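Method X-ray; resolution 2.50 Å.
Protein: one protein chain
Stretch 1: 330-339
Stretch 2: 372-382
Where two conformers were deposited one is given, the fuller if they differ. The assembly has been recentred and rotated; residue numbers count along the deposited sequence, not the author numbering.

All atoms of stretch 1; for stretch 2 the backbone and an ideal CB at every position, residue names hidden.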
# COMPACT_ATOMS: atom_id res chain seq x y z
N ARG A 330 -12.72 -22.62 -9.77
CA ARG A 330 -12.17 -23.94 -9.48
C ARG A 330 -12.39 -24.92 -10.63
O ARG A 330 -11.53 -25.77 -10.90
CB ARG A 330 -12.79 -24.52 -8.21
CG ARG A 330 -12.14 -24.02 -6.93
CD ARG A 330 -13.14 -23.84 -5.80
NE ARG A 330 -13.12 -24.93 -4.83
CZ ARG A 330 -13.50 -24.81 -3.56
NH1 ARG A 330 -13.93 -23.65 -3.12
NH2 ARG A 330 -13.46 -25.86 -2.75
N LEU A 331 -13.54 -24.82 -11.30
CA LEU A 331 -13.85 -25.73 -12.42
C LEU A 331 -12.97 -25.47 -13.63
O LEU A 331 -12.71 -26.37 -14.37
CB LEU A 331 -15.32 -25.70 -12.81
CG LEU A 331 -16.36 -26.37 -11.89
CD1 LEU A 331 -17.29 -27.24 -12.69
CD2 LEU A 331 -15.80 -27.27 -10.81
N GLY A 332 -12.46 -24.27 -13.81
CA GLY A 332 -11.58 -23.98 -14.94
C GLY A 332 -12.31 -23.17 -15.99
O GLY A 332 -13.44 -22.69 -15.76
N THR A 333 -11.68 -23.04 -17.16
CA THR A 333 -12.13 -22.06 -18.14
C THR A 333 -13.53 -22.31 -18.74
O THR A 333 -14.33 -21.42 -18.83
CB THR A 333 -11.08 -21.87 -19.24
OG1 THR A 333 -9.94 -21.19 -18.68
CG2 THR A 333 -11.66 -21.02 -20.38
N GLY A 334 -13.83 -23.52 -19.14
CA GLY A 334 -15.18 -23.84 -19.52
C GLY A 334 -16.24 -23.32 -18.59
O GLY A 334 -17.20 -22.72 -19.01
N ALA A 335 -16.10 -23.52 -17.30
CA ALA A 335 -17.15 -23.09 -16.37
C ALA A 335 -17.19 -21.59 -16.22
O ALA A 335 -18.20 -21.05 -15.81
CB ALA A 335 -16.95 -23.70 -15.01
N CYS A 336 -16.06 -20.95 -16.47
CA CYS A 336 -15.98 -19.49 -16.41
C CYS A 336 -16.69 -18.81 -17.56
O CYS A 336 -17.31 -17.75 -17.38
CB CYS A 336 -14.52 -19.05 -16.34
SG CYS A 336 -13.84 -19.47 -14.72
N ILE A 337 -16.62 -19.46 -18.72
CA ILE A 337 -17.38 -19.09 -19.89
C ILE A 337 -18.85 -19.32 -19.64
O ILE A 337 -19.66 -18.42 -19.76
CB ILE A 337 -16.88 -19.88 -21.10
CG1 ILE A 337 -15.49 -19.37 -21.44
CG2 ILE A 337 -17.85 -19.76 -22.27
CD1 ILE A 337 -14.74 -20.25 -22.39
N ALA A 338 -19.22 -20.53 -19.25
CA ALA A 338 -20.58 -20.76 -18.84
C ALA A 338 -20.97 -19.62 -17.93
O ALA A 338 -22.00 -19.02 -18.13
CB ALA A 338 -20.73 -22.09 -18.13
N LEU A 339 -20.13 -19.29 -16.96
CA LEU A 339 -20.46 -18.27 -15.96
C LEU A 339 -20.68 -16.89 -16.57
O LEU A 339 -21.71 -16.27 -16.34
CB LEU A 339 -19.36 -18.12 -14.91
CG LEU A 339 -19.61 -17.05 -13.83
CD1 LEU A 339 -20.26 -17.65 -12.59
CD2 LEU A 339 -18.32 -16.34 -13.46
N UNK A 372 -25.44 -30.37 -20.62
CA UNK A 372 -24.99 -30.02 -21.97
C UNK A 372 -23.87 -28.99 -21.97
O UNK A 372 -22.99 -29.00 -22.83
CB UNK A 372 -26.17 -29.49 -22.79
N UNK A 373 -23.89 -28.10 -21.00
CA UNK A 373 -22.79 -27.18 -20.85
C UNK A 373 -21.58 -27.94 -20.27
O UNK A 373 -20.49 -27.90 -20.83
CB UNK A 373 -23.19 -26.00 -19.96
N UNK A 374 -21.80 -28.69 -19.20
CA UNK A 374 -20.70 -29.42 -18.55
C UNK A 374 -19.86 -30.35 -19.45
O UNK A 374 -18.71 -30.64 -19.12
CB UNK A 374 -21.29 -30.26 -17.41
N UNK A 375 -20.41 -30.82 -20.57
CA UNK A 375 -19.61 -31.63 -21.50
C UNK A 375 -18.33 -30.94 -21.94
O UNK A 375 -17.36 -31.62 -22.25
CB UNK A 375 -20.44 -31.98 -22.74
N UNK A 376 -18.34 -29.61 -22.01
CA UNK A 376 -17.23 -28.88 -22.63
C UNK A 376 -16.24 -28.35 -21.60
O UNK A 376 -15.19 -27.80 -21.95
CB UNK A 376 -17.77 -27.72 -23.47
N UNK A 377 -16.56 -28.54 -20.33
CA UNK A 377 -15.65 -28.13 -19.28
C UNK A 377 -14.24 -28.69 -19.39
O UNK A 377 -13.29 -27.99 -19.02
CB UNK A 377 -16.24 -28.53 -17.93
N UNK A 378 -14.09 -29.90 -19.93
CA UNK A 378 -12.78 -30.56 -19.97
C UNK A 378 -12.00 -30.27 -21.26
O UNK A 378 -11.03 -30.96 -21.56
CB UNK A 378 -12.96 -32.07 -19.82
N UNK A 379 -12.39 -29.24 -21.99
CA UNK A 379 -11.70 -28.92 -23.22
C UNK A 379 -10.45 -28.05 -23.04
O UNK A 379 -10.25 -27.44 -21.98
CB UNK A 379 -12.68 -28.22 -24.17
N UNK A 380 -9.62 -28.02 -24.07
CA UNK A 380 -8.41 -27.22 -24.08
C UNK A 380 -8.71 -25.85 -24.71
O UNK A 380 -8.39 -25.59 -25.87
CB UNK A 380 -7.29 -27.94 -24.84
N UNK A 381 -9.30 -24.99 -23.90
CA UNK A 381 -9.62 -23.64 -24.28
C UNK A 381 -8.38 -22.79 -24.45
O UNK A 381 -8.48 -21.65 -24.85
CB UNK A 381 -10.55 -23.01 -23.24
N UNK A 382 -7.21 -23.37 -24.18
CA UNK A 382 -5.96 -22.62 -24.18
C UNK A 382 -5.01 -23.02 -25.29
O UNK A 382 -3.87 -22.61 -25.29
CB UNK A 382 -5.26 -22.79 -22.83

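Stretch 1 offers stretch 2 a largely apolar helical surface: L331, T333, the bare backbone of G334, A335, I337 and A338. No hydrogen bond crosses between the stretches. Contact is by packing, at three positions.

Position 372 is helical, and nothing of stretch 1 lies within 5.5 Å of its ideal CB. Almost any helix-tolerant residue would suit. It is T372, and it makes no contact here.

Position 373 is also helical, and its CA-to-CB bond points toward stretch 1. The ideal CB is 5.0 Å from A338 CB. That gap leaves room for more than a methyl, and the neighbour is apolar. Valine, isoleucine, leucine or methionine would all be reasonable. The residue is I373, with chi1 m and chi2 t. Its CG2 reaches A338 CB at 3.6 Å.

Position 374 points sideways and has no neighbour near its CB. Small or polar residues would do equally well. It is A374, and its carbonyl accepts the backbone hydrogen bond from the amide of 377.

Position 375 is out of reach, so stretch 1 sets no preference, and polar or small residues would serve as well as any. It is Q375.

Position 376 points sideways, with no atom of stretch 1 near its CB. Its backbone opens a type I turn, ending at 379. Asp, Asn or Ser would be common choices at the start of such a turn. It is D376, whose OD2 is hydrogen-bonded elsewhere in the structure.

Position 377 is the closest backbone approach, its CA 4.3 Å from G334 CA. An ideal CB on G334 would lie 2.8 Å from the CA of 377, a clash, so the glycine permits this approach. The CB of 377 points sideways, but a long side chain could turn back along the helix over A335 toward A338. A flat aromatic or a long aliphatic would suit. The residue is Y377, with chi1 m. A335 CB sits over one ring face, 4.0 Å from the centroid of the Y377 ring, a CH-pi contact. L331 CD1 packs 3.7 Å from Y377 CE2. A338 CB lies at the ring edge, 3.8 Å from Y377 OH, and that hydroxyl is hydrogen-bonded elsewhere in the structure.

Position 378 points away, so stretch 1 makes no demand and small, polar or larger residues are all possible. It is S378, chi1 p.

Positions 379 and 380 find nothing of stretch 1 near their CB atoms, and many residues would serve. They are Q379 and D380. D380 OD1 accepts a weak hydrogen bond from the backbone N of 382, 3.4 Å away.

Position 381 points toward stretch 1. Its ideal CB is 3.7 Å from T333 CG2 and 5.1 Å from I337 CD1, with bare G334 nearby. A large apolar side chain, aromatic or aliphatic, would fill this space. It is F381. I337 CD1 lies over one ring face, 4.1 Å from F381 CD1. F381 CE2 comes within 3.3 Å of G334 CA.

At 382 an ideal CB would find nothing of stretch 1 within 5.5 Å, and phi and psi suit many residues. It is G382, with no side chain.

Stretch 2 372-382: TIAQDYSQDFG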
# COMPACT_ATOMS: atom_id res chain seq x y z
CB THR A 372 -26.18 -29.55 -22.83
OG1 THR A 372 -27.20 -30.54 -22.72
CG2 THR A 372 -25.81 -29.39 -24.29
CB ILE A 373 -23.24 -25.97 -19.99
CG1 ILE A 373 -24.14 -25.08 -20.86
CG2 ILE A 373 -22.06 -25.16 -19.47
CD1 ILE A 373 -25.05 -24.14 -20.09
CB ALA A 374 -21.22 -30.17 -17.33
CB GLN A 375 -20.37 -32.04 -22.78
CG GLN A 375 -21.89 -32.05 -22.72
CD GLN A 375 -22.60 -32.47 -24.02
OE1 GLN A 375 -23.38 -33.43 -24.04
NE2 GLN A 375 -22.37 -31.75 -25.10
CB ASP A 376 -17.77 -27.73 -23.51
CG ASP A 376 -18.61 -28.23 -24.68
OD1 ASP A 376 -18.18 -29.15 -25.40
OD2 ASP A 376 -19.72 -27.68 -24.90
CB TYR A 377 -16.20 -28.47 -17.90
CG TYR A 377 -17.38 -27.63 -17.50
CD1 TYR A 377 -17.82 -26.55 -18.26
CD2 TYR A 377 -18.02 -27.89 -16.33
CE1 TYR A 377 -18.88 -25.78 -17.85
CE2 TYR A 377 -19.08 -27.12 -15.91
CZ TYR A 377 -19.51 -26.07 -16.68
OH TYR A 377 -20.58 -25.35 -16.22
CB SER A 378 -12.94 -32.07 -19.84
OG SER A 378 -13.62 -32.59 -20.98
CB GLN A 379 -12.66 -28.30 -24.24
CG GLN A 379 -12.48 -28.95 -25.59
CD GLN A 379 -13.54 -28.56 -26.58
OE1 GLN A 379 -14.56 -27.93 -26.22
NE2 GLN A 379 -13.31 -28.91 -27.85
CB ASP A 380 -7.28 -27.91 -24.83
CG ASP A 380 -5.92 -27.25 -24.57
OD1 ASP A 380 -5.80 -26.43 -23.62
OD2 ASP A 380 -4.96 -27.55 -25.33
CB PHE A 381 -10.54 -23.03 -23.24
CG PHE A 381 -11.91 -23.64 -23.20
CD1 PHE A 381 -12.82 -23.39 -24.23
CD2 PHE A 381 -12.30 -24.46 -22.15
CE1 PHE A 381 -14.09 -23.97 -24.21
CE2 PHE A 381 -13.57 -25.02 -22.10
CZ PHE A 381 -14.47 -24.78 -23.14
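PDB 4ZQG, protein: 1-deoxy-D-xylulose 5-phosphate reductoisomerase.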